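Local structure of CurD (Moorea producens 3L, 5KP7) at residues E249-H254 with C354-Y359; G261-E266 with R291-K296; F268-F273 with V308-V313; A284-M289 with A298-D303. The protein probably acts as a hydroxymethylglutaryl-CoA synthase-type acyltransferase of the thiolase-like superfamily and binds 4'-phosphopantetheine. The protein carries 3 engineered substitutions. All coordinates share one frame; numbering follows the deposited sequence.

Interaction 1: residues E249-H254 with C354-Y359; sequences ENAYRH and CCSEFY
Ser356 OG lies at the junction of the two segments. It is hydrogen-bonded to the backbone oxygen of Tyr218 on the neighbouring strand, and Ala251 CB lies 3.6 Å from Ser356 OG. The contact packs helix 237-258 onto strand 355-363 of the large mixed sheet, in the layered alpha-beta architecture of the thiolase fold. The segment axes approach to 7.0 Å and cross at -44°. Ala251 CB points toward the strand, and its small size lets the helix come close. Ala251 CA is 5.6 Å from Glu357 CA. Ala251 CB is 4.3 Å from Phe358 CB. Glu357 points to the other side of the sheet, where it touches helix 140-154 and bonds to Tyr139, so this sheet has helices on both sides. The main side-chain contact is a T-shaped pair. Tyr252 and Phe358 both have CG anti to the backbone N, which sends the two rings out side by side. The edge of Tyr252 meets one face of Phe358, with centroids 4.9 Å apart and planes at 81°. Phe358 also makes edge-to-face pairs with Tyr255 and Phe268, so its ring belongs to an aromatic cluster. An alanine in place of Phe358 would probably open a gap beside Tyr252 and leave the tyrosine edge without this aromatic face. On the helix itself, Arg253 NH2 bonds Glu249 OE2 at 2.8 Å. Within the T-shaped pair, Tyr252 CD1 sits over the centre of the Phe358 ring, 3.5 Å above its plane.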
loop_
_atom_site.group_PDB
_atom_site.type_symbol
_atom_site.label_atom_id
_atom_site.label_comp_id
_atom_site.label_asym_id
_atom_site.label_seq_id
_atom_site.Cartn_x
_atom_site.Cartn_y
_atom_site.Cartn_z
ATOM N N GLU A 249 -9.197 9.599 9.844
ATOM C CA GLU A 249 -9.880 10.747 10.460
ATOM C C GLU A 249 -8.919 11.703 11.173
ATOM O O GLU A 249 -8.981 12.926 10.966
ATOM C CB GLU A 249 -10.953 10.248 11.442
ATOM C CG GLU A 249 -11.514 11.322 12.365
ATOM C CD GLU A 249 -12.716 10.891 13.202
ATOM O OE1 GLU A 249 -13.164 9.723 13.152
ATOM O OE2 GLU A 249 -13.244 11.780 13.936
ATOM N N ASN A 250 -8.072 11.146 12.042
ATOM C CA ASN A 250 -7.259 11.984 12.938
ATOM C C ASN A 250 -6.060 12.621 12.242
ATOM O O ASN A 250 -5.730 13.760 12.536
ATOM C CB ASN A 250 -6.826 11.218 14.202
ATOM C CG ASN A 250 -7.938 11.070 15.211
ATOM O OD1 ASN A 250 -8.320 12.033 15.857
ATOM N ND2 ASN A 250 -8.454 9.871 15.370
ATOM N N ALA A 251 -5.420 11.921 11.318
ATOM C CA ALA A 251 -4.356 12.555 10.531
ATOM C C ALA A 251 -4.877 13.724 9.678
ATOM O O ALA A 251 -4.256 14.791 9.588
ATOM C CB ALA A 251 -3.634 11.524 9.681
ATOM N N TYR A 252 -6.019 13.511 9.048
ATOM C CA TYR A 252 -6.645 14.575 8.271
ATOM C C TYR A 252 -7.046 15.755 9.170
ATOM O O TYR A 252 -6.849 16.902 8.783
ATOM C CB TYR A 252 -7.838 14.085 7.440
ATOM C CG TYR A 252 -8.428 15.217 6.619
ATOM C CD1 TYR A 252 -7.751 15.702 5.497
ATOM C CD2 TYR A 252 -9.619 15.848 6.994
ATOM C CE1 TYR A 252 -8.227 16.778 4.778
ATOM C CE2 TYR A 252 -10.098 16.914 6.268
ATOM C CZ TYR A 252 -9.401 17.369 5.165
ATOM O OH TYR A 252 -9.924 18.431 4.439
ATOM N N ARG A 253 -7.565 15.480 10.367
ATOM C CA ARG A 253 -7.931 16.567 11.299
ATOM C C ARG A 253 -6.712 17.418 11.617
ATOM O O ARG A 253 -6.803 18.635 11.664
ATOM C CB ARG A 253 -8.545 16.034 12.591
ATOM C CG ARG A 253 -8.858 17.162 13.585
ATOM C CD ARG A 253 -9.746 16.768 14.755
ATOM N NE ARG A 253 -11.012 16.189 14.295
ATOM C CZ ARG A 253 -11.389 14.912 14.449
ATOM N NH1 ARG A 253 -10.631 14.024 15.080
ATOM N NH2 ARG A 253 -12.568 14.527 13.978
ATOM N N HIS A 254 -5.564 16.768 11.832
ATOM C CA HIS A 254 -4.320 17.478 12.130
ATOM C C HIS A 254 -3.914 18.373 10.950
ATOM O O HIS A 254 -3.542 19.543 11.128
ATOM C CB HIS A 254 -3.228 16.464 12.506
ATOM C CG HIS A 254 -1.997 17.069 13.093
ATOM N ND1 HIS A 254 -0.739 16.546 12.890
ATOM C CD2 HIS A 254 -1.822 18.159 13.873
ATOM C CE1 HIS A 254 0.153 17.262 13.536
ATOM N NE2 HIS A 254 -0.480 18.258 14.142
ATOM N N CYS A 354 1.287 1.720 15.212
ATOM C CA CYS A 354 0.929 2.246 13.894
ATOM C C CYS A 354 1.407 3.710 13.777
ATOM O O CYS A 354 1.698 4.359 14.796
ATOM C CB CYS A 354 -0.604 2.214 13.651
ATOM S SG CYS A 354 -1.593 3.494 14.505
ATOM N N CYS A 355 1.457 4.225 12.547
ATOM C CA CYS A 355 1.670 5.658 12.299
ATOM C C CYS A 355 0.987 6.004 10.969
ATOM O O CYS A 355 0.763 5.129 10.131
ATOM C CB CYS A 355 3.158 6.031 12.299
ATOM S SG CYS A 355 3.448 7.805 12.520
ATOM N N SER A 356 0.628 7.261 10.791
ATOM C CA SER A 356 -0.087 7.709 9.618
ATOM C C SER A 356 0.185 9.176 9.338
ATOM O O SER A 356 0.586 9.918 10.226
ATOM C CB SER A 356 -1.592 7.480 9.791
ATOM O OG SER A 356 -2.160 8.379 10.749
ATOM N N GLU A 357 -0.070 9.578 8.096
ATOM C CA GLU A 357 0.142 10.945 7.678
ATOM C C GLU A 357 -0.741 11.299 6.511
ATOM O O GLU A 357 -0.924 10.490 5.603
ATOM C CB GLU A 357 1.617 11.180 7.322
ATOM C CG GLU A 357 1.988 12.609 7.001
ATOM C CD GLU A 357 3.465 12.943 7.154
ATOM O OE1 GLU A 357 3.846 14.029 6.674
ATOM O OE2 GLU A 357 4.235 12.188 7.807
ATOM N N PHE A 358 -1.289 12.510 6.549
ATOM C CA PHE A 358 -2.018 13.095 5.422
ATOM C C PHE A 358 -1.236 14.297 4.919
ATOM O O PHE A 358 -0.784 15.141 5.713
ATOM C CB PHE A 358 -3.432 13.509 5.833
ATOM C CG PHE A 358 -4.291 13.971 4.673
ATOM C CD1 PHE A 358 -4.207 15.276 4.172
ATOM C CD2 PHE A 358 -5.152 13.085 4.046
ATOM C CE1 PHE A 358 -4.977 15.685 3.078
ATOM C CE2 PHE A 358 -5.905 13.477 2.946
ATOM C CZ PHE A 358 -5.835 14.777 2.483
ATOM N N TYR A 359 -1.033 14.361 3.599
ATOM C CA TYR A 359 -0.234 15.421 2.999
ATOM C C TYR A 359 -0.704 15.664 1.578
ATOM O O TYR A 359 -1.632 15.007 1.153
ATOM C CB TYR A 359 1.248 15.082 3.059
ATOM C CG TYR A 359 1.713 13.780 2.428
ATOM C CD1 TYR A 359 1.469 12.554 3.022
ATOM C CD2 TYR A 359 2.520 13.794 1.309
ATOM C CE1 TYR A 359 1.961 11.360 2.479
ATOM C CE2 TYR A 359 3.038 12.600 0.765
ATOM C CZ TYR A 359 2.775 11.398 1.376
ATOM O OH TYR A 359 3.325 10.230 0.848
#

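Interaction 2: residues G261-E266 with R291-K296; sequences GVDYRE and RLKRAK
Lys293 reaches Asp263 by folding back on itself: chi2 (-59°) and chi3 (-60°) both bend its chain. Asp263 holds CG anti to its own backbone N (chi1 -174°), which turns its carboxylate toward the ammonium. Lys293 NZ donates to Asp263 OD1 at 2.7 Å, on the syn lone pair, in a salt bridge. The other oxygen, OD2, also lies near the ammonium, but its hydrogen bonds go to its own loop. Asp263 OD2 accepts from Arg265 N at 2.9 Å, from above the carboxylate plane, and from Glu266 N at 2.9 Å, on the anti side. The bond to Arg265 N makes an Asx turn, and the one to Glu266 N an Asx motif. They shape the loop that leads from helix 237-258 to strand 270-273, and the salt bridge ties that loop to the C-terminal part of helix 278-293. Replacing Asp263 by an alanine would probably leave Lys293 without its counter-charge and free the turn at Arg265 and Glu266 to move. Beside the pair, Arg265 passes over the lysine, whose CB lies over one face of the guanidinium. Arg265 NH2 comes to 3.4 Å from Lys293 CE. Arg265 NH1 forms a salt bridge with Glu299. Deeper in, Leu292 CD1 makes an off-centre CH-pi contact, 4.3 Å from the centroid of the Tyr264 ring. That ring also pairs edge-to-face with Tyr252. The two cationic ends, Arg265 NH2 and Lys293 NZ, are only 4.2 Å apart. Each side chain has its own carboxylate, Glu299 or Asp263, which probably offsets their repulsion.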
loop_
_atom_site.group_PDB
_atom_site.type_symbol
_atom_site.label_atom_id
_atom_site.label_comp_id
_atom_site.label_asym_id
_atom_site.label_seq_id
_atom_site.Cartn_x
_atom_site.Cartn_y
_atom_site.Cartn_z
ATOM N N GLY A 261 -9.120 26.549 6.314
ATOM C CA GLY A 261 -10.135 26.635 5.263
ATOM C C GLY A 261 -10.137 25.468 4.285
ATOM O O GLY A 261 -10.923 25.458 3.338
ATOM N N VAL A 262 -9.287 24.474 4.491
ATOM C CA VAL A 262 -9.277 23.322 3.594
ATOM C C VAL A 262 -10.603 22.555 3.688
ATOM O O VAL A 262 -11.212 22.492 4.760
ATOM C CB VAL A 262 -8.063 22.413 3.844
ATOM C CG1 VAL A 262 -8.217 21.602 5.132
ATOM C CG2 VAL A 262 -7.835 21.503 2.652
ATOM N N ASP A 263 -11.060 22.036 2.553
ATOM C CA ASP A 263 -12.309 21.279 2.457
ATOM C C ASP A 263 -12.033 19.933 1.821
ATOM O O ASP A 263 -11.375 19.885 0.798
ATOM C CB ASP A 263 -13.339 22.049 1.621
ATOM C CG ASP A 263 -14.688 21.368 1.611
ATOM O OD1 ASP A 263 -15.530 21.736 2.473
ATOM O OD2 ASP A 263 -14.910 20.479 0.771
ATOM N N TYR A 264 -12.533 18.855 2.421
ATOM C CA TYR A 264 -12.197 17.512 1.969
ATOM C C TYR A 264 -12.693 17.219 0.547
ATOM O O TYR A 264 -12.071 16.443 -0.149
ATOM C CB TYR A 264 -12.742 16.473 2.932
ATOM C CG TYR A 264 -12.279 15.069 2.686
ATOM C CD1 TYR A 264 -10.963 14.670 2.993
ATOM C CD2 TYR A 264 -13.149 14.116 2.206
ATOM C CE1 TYR A 264 -10.533 13.376 2.767
ATOM C CE2 TYR A 264 -12.733 12.811 1.994
ATOM C CZ TYR A 264 -11.426 12.454 2.297
ATOM O OH TYR A 264 -10.993 11.173 2.106
ATOM N N ARG A 265 -13.797 17.837 0.133
ATOM C CA ARG A 265 -14.239 17.722 -1.260
ATOM C C ARG A 265 -13.586 18.763 -2.143
ATOM O O ARG A 265 -13.026 18.433 -3.176
ATOM C CB ARG A 265 -15.756 17.833 -1.396
ATOM C CG ARG A 265 -16.207 17.675 -2.848
ATOM C CD ARG A 265 -17.673 17.315 -3.010
ATOM N NE ARG A 265 -18.520 18.011 -2.061
ATOM C CZ ARG A 265 -19.659 17.534 -1.530
ATOM N NH1 ARG A 265 -20.147 16.320 -1.843
ATOM N NH2 ARG A 265 -20.328 18.290 -0.664
ATOM N N GLU A 266 -13.662 20.023 -1.751
ATOM C CA GLU A 266 -13.301 21.113 -2.662
ATOM C C GLU A 266 -11.815 21.333 -2.878
ATOM O O GLU A 266 -11.436 21.814 -3.933
ATOM C CB GLU A 266 -13.943 22.445 -2.213
ATOM C CG GLU A 266 -15.454 22.401 -2.158
ATOM C CD GLU A 266 -16.064 22.023 -3.495
ATOM O OE1 GLU A 266 -15.748 22.689 -4.516
ATOM O OE2 GLU A 266 -16.866 21.059 -3.543
ATOM N N ARG A 291 -18.898 11.881 7.391
ATOM C CA ARG A 291 -18.623 12.678 8.597
ATOM C C ARG A 291 -18.301 14.148 8.276
ATOM O O ARG A 291 -18.852 15.065 8.906
ATOM C CB ARG A 291 -17.509 12.039 9.412
ATOM C CG ARG A 291 -17.334 12.626 10.821
ATOM C CD ARG A 291 -16.169 11.974 11.552
ATOM N NE ARG A 291 -15.041 11.853 10.638
ATOM C CZ ARG A 291 -14.141 12.806 10.351
ATOM N NH1 ARG A 291 -14.158 14.006 10.953
ATOM N NH2 ARG A 291 -13.194 12.538 9.448
ATOM N N LEU A 292 -17.465 14.391 7.270
ATOM C CA LEU A 292 -16.988 15.752 7.000
ATOM C C LEU A 292 -17.959 16.578 6.157
ATOM O O LEU A 292 -18.056 17.784 6.332
ATOM C CB LEU A 292 -15.624 15.717 6.320
ATOM C CG LEU A 292 -14.501 15.173 7.204
ATOM C CD1 LEU A 292 -13.280 14.838 6.361
ATOM C CD2 LEU A 292 -14.151 16.157 8.315
ATOM N N LYS A 293 -18.658 15.931 5.239
ATOM C CA LYS A 293 -19.503 16.638 4.282
ATOM C C LYS A 293 -21.000 16.309 4.414
ATOM O O LYS A 293 -21.815 16.945 3.742
ATOM C CB LYS A 293 -19.000 16.330 2.867
ATOM C CG LYS A 293 -17.570 16.777 2.570
ATOM C CD LYS A 293 -17.291 18.265 2.732
ATOM C CE LYS A 293 -18.158 19.117 1.800
ATOM N NZ LYS A 293 -17.899 20.573 1.964
ATOM N N ARG A 294 -21.363 15.354 5.277
ATOM C CA ARG A 294 -22.754 14.866 5.405
ATOM C C ARG A 294 -23.368 14.463 4.071
ATOM O O ARG A 294 -24.571 14.690 3.810
ATOM C CB ARG A 294 -23.623 15.923 6.086
ATOM C CG ARG A 294 -23.059 16.372 7.415
ATOM C CD ARG A 294 -23.649 17.703 7.824
ATOM N NE ARG A 294 -23.672 17.799 9.281
ATOM C CZ ARG A 294 -24.596 17.247 10.076
ATOM N NH1 ARG A 294 -25.621 16.539 9.577
ATOM N NH2 ARG A 294 -24.494 17.408 11.394
ATOM N N ALA A 295 -22.540 13.858 3.218
ATOM C CA ALA A 295 -22.943 13.552 1.852
ATOM C C ALA A 295 -23.856 12.338 1.838
ATOM O O ALA A 295 -23.736 11.456 2.693
ATOM C CB ALA A 295 -21.717 13.295 0.991
ATOM N N LYS A 296 -24.756 12.304 0.856
ATOM C CA LYS A 296 -25.702 11.198 0.677
ATOM C C LYS A 296 -25.018 10.058 -0.095
ATOM O O LYS A 296 -24.009 10.302 -0.747
ATOM C CB LYS A 296 -26.919 11.682 -0.087
ATOM C CG LYS A 296 -27.738 12.728 0.662
ATOM C CD LYS A 296 -28.776 13.399 -0.232
ATOM C CE LYS A 296 -29.753 12.403 -0.859
ATOM N NZ LYS A 296 -30.887 13.093 -1.538
#

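Interaction 3: residues F268-F273 with V308-V313; sequences FDYLSF and VMPGLV
Strand 270-273 runs close past the weakly bonded start of helix 309-318, with the CA atoms of Leu271 and Val308 5.4 Å apart and those of Ser272 and Gly311 5.7 Å apart. The backbones are joined through a water, which donates to Leu271 O at 2.8 Å and to Val308 O at 2.8 Å. The direct contacts between side chains are apolar. Val308 sends CG1 anti to its backbone N (chi1 -174°), which brings it to 4.0 Å from Phe273 CE1. The two side chains cross at about a right angle. Val308 CG2, the other branch, is 4.4 Å from Leu271 CB. Strand 270-273 is an outermost strand of the large mixed sheet within this chain. It bonds strand 343-351 through Tyr270 and Ser272, and Leu271 makes a backbone bond to Arg307, just before the segment 308-313. Helix 309-318 thus starts beside the sheet margin. Gly311 CA lies 4.5 Å from Ser272 OG. A side chain on this glycine would point at that hydroxyl, which is hydrogen-bonded to Thr333 and Ser329. At the far end, Pro310 CG touches Tyr270 CE1 at 4.2 Å, while the Tyr270 hydroxyl bonds to the backbone N of Asp338.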
loop_
_atom_site.group_PDB
_atom_site.type_symbol
_atom_site.label_atom_id
_atom_site.label_comp_id
_atom_site.label_asym_id
_atom_site.label_seq_id
_atom_site.Cartn_x
_atom_site.Cartn_y
_atom_site.Cartn_z
ATOM N N PHE A 268 -9.274 19.069 -2.916
ATOM C CA PHE A 268 -8.512 17.959 -3.491
ATOM C C PHE A 268 -9.234 17.479 -4.730
ATOM O O PHE A 268 -10.371 17.033 -4.658
ATOM C CB PHE A 268 -8.336 16.819 -2.472
ATOM C CG PHE A 268 -7.751 17.287 -1.186
ATOM C CD1 PHE A 268 -6.412 17.619 -1.113
ATOM C CD2 PHE A 268 -8.557 17.478 -0.068
ATOM C CE1 PHE A 268 -5.866 18.095 0.057
ATOM C CE2 PHE A 268 -8.022 17.974 1.102
ATOM C CZ PHE A 268 -6.668 18.275 1.172
ATOM N N ASP A 269 -8.576 17.603 -5.867
ATOM C CA ASP A 269 -9.100 17.043 -7.126
ATOM C C ASP A 269 -9.112 15.538 -7.157
ATOM O O ASP A 269 -10.023 14.930 -7.756
ATOM C CB ASP A 269 -8.302 17.588 -8.290
ATOM C CG ASP A 269 -8.398 19.079 -8.373
ATOM O OD1 ASP A 269 -9.509 19.571 -8.639
ATOM O OD2 ASP A 269 -7.404 19.772 -8.109
ATOM N N TYR A 270 -8.100 14.928 -6.532
ATOM C CA TYR A 270 -8.003 13.474 -6.388
ATOM C C TYR A 270 -7.525 13.142 -4.980
ATOM O O TYR A 270 -6.934 14.002 -4.309
ATOM C CB TYR A 270 -7.026 12.889 -7.410
ATOM C CG TYR A 270 -7.491 13.131 -8.820
ATOM C CD1 TYR A 270 -8.497 12.356 -9.378
ATOM C CD2 TYR A 270 -6.986 14.183 -9.550
ATOM C CE1 TYR A 270 -8.965 12.606 -10.653
ATOM C CE2 TYR A 270 -7.446 14.449 -10.841
ATOM C CZ TYR A 270 -8.438 13.665 -11.388
ATOM O OH TYR A 270 -8.948 13.943 -12.654
ATOM N N LEU A 271 -7.796 11.914 -4.559
ATOM C CA LEU A 271 -7.310 11.368 -3.290
ATOM C C LEU A 271 -6.661 10.026 -3.539
ATOM O O LEU A 271 -7.248 9.162 -4.196
ATOM C CB LEU A 271 -8.476 11.201 -2.319
ATOM C CG LEU A 271 -9.176 12.489 -1.901
ATOM C CD1 LEU A 271 -10.509 12.149 -1.267
ATOM C CD2 LEU A 271 -8.321 13.339 -0.971
ATOM N N SER A 272 -5.424 9.867 -3.042
ATOM C CA SER A 272 -4.679 8.611 -3.097
ATOM C C SER A 272 -4.462 8.104 -1.684
ATOM O O SER A 272 -4.224 8.914 -0.761
ATOM C CB SER A 272 -3.334 8.787 -3.803
ATOM O OG SER A 272 -3.505 8.576 -5.214
ATOM N N PHE A 273 -4.568 6.791 -1.518
ATOM C CA PHE A 273 -4.540 6.176 -0.179
ATOM C C PHE A 273 -3.598 4.985 -0.189
ATOM O O PHE A 273 -3.458 4.304 -1.224
ATOM C CB PHE A 273 -5.922 5.607 0.156
ATOM C CG PHE A 273 -7.048 6.630 0.323
ATOM C CD1 PHE A 273 -7.685 7.172 -0.777
ATOM C CD2 PHE A 273 -7.549 6.928 1.582
ATOM C CE1 PHE A 273 -8.773 8.030 -0.610
ATOM C CE2 PHE A 273 -8.634 7.788 1.762
ATOM C CZ PHE A 273 -9.223 8.365 0.645
ATOM N N VAL A 308 -11.244 8.915 -6.498
ATOM C CA VAL A 308 -10.532 7.824 -5.833
ATOM C C VAL A 308 -10.277 6.637 -6.768
ATOM O O VAL A 308 -9.184 6.054 -6.746
ATOM C CB VAL A 308 -11.300 7.362 -4.595
ATOM C CG1 VAL A 308 -10.483 6.326 -3.834
ATOM C CG2 VAL A 308 -11.647 8.544 -3.711
ATOM N N MET A 309 -11.240 6.275 -7.609
ATOM C CA MET A 309 -11.032 5.159 -8.512
ATOM C C MET A 309 -9.756 5.257 -9.398
ATOM O O MET A 309 -9.087 4.240 -9.626
ATOM C CB MET A 309 -12.300 4.926 -9.340
ATOM C CG MET A 309 -12.339 3.643 -10.083
ATOM S SD MET A 309 -12.499 2.193 -8.993
ATOM C CE MET A 309 -11.436 1.242 -10.024
ATOM N N PRO A 310 -9.386 6.465 -9.892
ATOM C CA PRO A 310 -8.195 6.501 -10.768
ATOM C C PRO A 310 -6.929 5.963 -10.072
ATOM O O PRO A 310 -6.146 5.222 -10.695
ATOM C CB PRO A 310 -8.065 7.994 -11.119
ATOM C CG PRO A 310 -9.495 8.454 -11.101
ATOM C CD PRO A 310 -10.119 7.745 -9.930
ATOM N N GLY A 311 -6.791 6.267 -8.796
ATOM C CA GLY A 311 -5.656 5.773 -7.990
ATOM C C GLY A 311 -5.671 4.283 -7.745
ATOM O O GLY A 311 -4.608 3.672 -7.485
ATOM N N LEU A 312 -6.848 3.660 -7.806
ATOM C CA LEU A 312 -6.949 2.213 -7.582
ATOM C C LEU A 312 -6.552 1.349 -8.769
ATOM O O LEU A 312 -6.298 0.177 -8.610
ATOM C CB LEU A 312 -8.361 1.837 -7.117
ATOM C CG LEU A 312 -8.743 2.505 -5.789
ATOM C CD1 LEU A 312 -10.179 2.160 -5.445
ATOM C CD2 LEU A 312 -7.822 2.094 -4.649
ATOM N N VAL A 313 -6.519 1.913 -9.968
ATOM C CA VAL A 313 -6.329 1.134 -11.175
ATOM C C VAL A 313 -5.055 0.278 -11.101
ATOM O O VAL A 313 -5.130 -0.927 -11.331
ATOM C CB VAL A 313 -6.320 2.034 -12.429
ATOM C CG1 VAL A 313 -5.916 1.260 -13.679
ATOM C CG2 VAL A 313 -7.694 2.672 -12.617
HETATM O O HOH W 1 -7.091 6.484 -5.010
#

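Interaction 4: residues A284-M289 with A298-D303; sequences AHRNMM and AEIEAD
The His285 ring has Asp303 and the carbonyl oxygen of Ile300 at its edge, and Met289 CG over one face, 3.4 Å above the plane and offset toward the rim. His285 NE2 donates to Asp303 OD2 at 2.7 Å, with an N-H...O angle of 154°. The bond uses the anti lone pair of the carboxylate. The acceptor lies in the ring plane, and ring and carboxylate are only 15° apart, so the two groups form one nearly flat unit. Asp303 OD1 has salt bridges to Arg306 and Arg307, which probably hold the carboxylate in that orientation. The contact joins helices 278-293 and 297-307, consecutive in the chain and linked by a short turn. The axes of the two segments approach to 10.0 Å, at 129°, between perpendicular and antiparallel. Ile300 fills the space between them. Ile300 CG1 meets Met289 CB at 3.7 Å, and Ile300 CG2 lies against Arg286 CA at 3.8 Å. Met289 is bent at chi2 and chi3, which curls its end toward Asp303, with Met289 CE 3.6 Å from Asp303 OD2. The charged end of Arg286 has its partner outside the two helices, an acidic side chain on the chain of another protein.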
loop_
_atom_site.group_PDB
_atom_site.type_symbol
_atom_site.label_atom_id
_atom_site.label_comp_id
_atom_site.label_asym_id
_atom_site.label_seq_id
_atom_site.Cartn_x
_atom_site.Cartn_y
_atom_site.Cartn_z
ATOM N N ALA A 284 -13.292 3.696 3.540
ATOM C CA ALA A 284 -12.671 4.846 4.205
ATOM C C ALA A 284 -13.126 6.191 3.634
ATOM O O ALA A 284 -13.484 7.111 4.375
ATOM C CB ALA A 284 -11.150 4.727 4.174
ATOM N N HIS A 285 -13.147 6.284 2.308
ATOM C CA HIS A 285 -13.586 7.493 1.636
ATOM C C HIS A 285 -15.055 7.776 2.002
ATOM O O HIS A 285 -15.405 8.925 2.266
ATOM C CB HIS A 285 -13.414 7.342 0.114
ATOM C CG HIS A 285 -14.099 8.399 -0.688
ATOM N ND1 HIS A 285 -15.331 8.190 -1.264
ATOM C CD2 HIS A 285 -13.743 9.661 -1.011
ATOM C CE1 HIS A 285 -15.712 9.280 -1.900
ATOM N NE2 HIS A 285 -14.764 10.185 -1.767
ATOM N N ARG A 286 -15.878 6.737 2.023
ATOM C CA ARG A 286 -17.295 6.883 2.376
ATOM C C ARG A 286 -17.424 7.409 3.811
ATOM O O ARG A 286 -18.175 8.359 4.072
ATOM C CB ARG A 286 -18.012 5.550 2.228
ATOM C CG ARG A 286 -19.483 5.532 2.678
ATOM C CD ARG A 286 -19.875 4.109 3.070
ATOM N NE ARG A 286 -19.749 3.249 1.941
ATOM C CZ ARG A 286 -19.189 2.042 1.866
ATOM N NH1 ARG A 286 -18.730 1.350 2.903
ATOM N NH2 ARG A 286 -19.169 1.485 0.664
ATOM N N ASN A 287 -16.647 6.833 4.729
ATOM C CA ASN A 287 -16.687 7.275 6.127
ATOM C C ASN A 287 -16.278 8.747 6.265
ATOM O O ASN A 287 -16.931 9.537 6.963
ATOM C CB ASN A 287 -15.792 6.368 6.975
ATOM C CG ASN A 287 -15.891 6.660 8.459
ATOM O OD1 ASN A 287 -14.871 6.869 9.126
ATOM N ND2 ASN A 287 -17.095 6.629 8.987
ATOM N N MET A 288 -15.206 9.126 5.580
ATOM C CA MET A 288 -14.774 10.514 5.590
ATOM C C MET A 288 -15.816 11.486 5.015
ATOM O O MET A 288 -16.081 12.542 5.603
ATOM C CB MET A 288 -13.464 10.684 4.823
ATOM C CG MET A 288 -12.274 9.942 5.446
ATOM S SD MET A 288 -11.626 10.743 6.925
ATOM C CE MET A 288 -10.707 12.068 6.161
ATOM N N MET A 289 -16.382 11.134 3.857
ATOM C CA MET A 289 -17.412 11.973 3.212
ATOM C C MET A 289 -18.681 12.100 4.081
ATOM O O MET A 289 -19.238 13.200 4.198
ATOM C CB MET A 289 -17.761 11.454 1.818
ATOM C CG MET A 289 -16.660 11.648 0.770
ATOM S SD MET A 289 -16.343 13.373 0.351
ATOM C CE MET A 289 -17.789 13.786 -0.614
ATOM N N ALA A 298 -25.506 8.245 -2.926
ATOM C CA ALA A 298 -25.241 8.387 -4.384
ATOM C C ALA A 298 -24.124 9.413 -4.685
ATOM O O ALA A 298 -23.228 9.154 -5.482
ATOM C CB ALA A 298 -26.509 8.707 -5.151
ATOM N N GLU A 299 -24.177 10.543 -4.001
ATOM C CA GLU A 299 -23.194 11.614 -4.086
ATOM C C GLU A 299 -21.788 11.081 -3.710
ATOM O O GLU A 299 -20.794 11.356 -4.400
ATOM C CB GLU A 299 -23.630 12.663 -3.090
ATOM C CG GLU A 299 -22.963 14.016 -3.064
ATOM C CD GLU A 299 -23.601 14.920 -1.966
ATOM O OE1 GLU A 299 -24.744 14.646 -1.457
ATOM O OE2 GLU A 299 -22.932 15.906 -1.564
ATOM N N ILE A 300 -21.740 10.283 -2.652
ATOM C CA ILE A 300 -20.458 9.702 -2.204
ATOM C C ILE A 300 -19.916 8.773 -3.270
ATOM O O ILE A 300 -18.704 8.810 -3.566
ATOM C CB ILE A 300 -20.597 8.969 -0.847
ATOM C CG1 ILE A 300 -20.839 10.031 0.247
ATOM C CG2 ILE A 300 -19.394 8.087 -0.558
ATOM C CD1 ILE A 300 -21.061 9.465 1.641
ATOM N N GLU A 301 -20.785 7.937 -3.846
ATOM C CA GLU A 301 -20.330 6.985 -4.864
ATOM C C GLU A 301 -19.824 7.707 -6.119
ATOM O O GLU A 301 -18.814 7.288 -6.706
ATOM C CB GLU A 301 -21.412 5.934 -5.182
ATOM C CG GLU A 301 -21.094 5.011 -6.370
ATOM C CD GLU A 301 -19.800 4.226 -6.278
ATOM O OE1 GLU A 301 -19.184 4.134 -5.184
ATOM O OE2 GLU A 301 -19.347 3.712 -7.350
ATOM N N ALA A 302 -20.517 8.770 -6.540
ATOM C CA ALA A 302 -20.035 9.566 -7.681
ATOM C C ALA A 302 -18.672 10.191 -7.372
ATOM O O ALA A 302 -17.784 10.204 -8.219
ATOM C CB ALA A 302 -21.037 10.649 -8.057
ATOM N N ASP A 303 -18.518 10.696 -6.139
ATOM C CA ASP A 303 -17.274 11.300 -5.715
ATOM C C ASP A 303 -16.155 10.257 -5.672
ATOM O O ASP A 303 -15.012 10.559 -6.092
ATOM C CB ASP A 303 -17.441 11.979 -4.339
ATOM C CG ASP A 303 -16.237 12.811 -3.964
ATOM O OD1 ASP A 303 -16.001 13.882 -4.600
ATOM O OD2 ASP A 303 -15.491 12.392 -3.069
#

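How the interactions relate
The four contacts lie in one region of the fold, with centres about 10 to 18 Å apart. Interaction 1 spans the longest loop, and the other three fall within it. Interaction 4 in turn lies within the span of interaction 3. Interaction 2 alternates along the chain with both interaction 3 and interaction 4. Interactions 2 and 4 share helix 278-293 and are closest together, linked by Arg265 and Glu299. Interactions 1 and 3 reach the same sheet and meet at Phe358 and Phe268. Tyr264 of interaction 2 packs on Leu271 and Phe273 of interaction 3 and on Met288 of interaction 4. Val308 of interaction 3 rests on His285 of interaction 4. The contacts thus tie successive helices to the sheet and to one another.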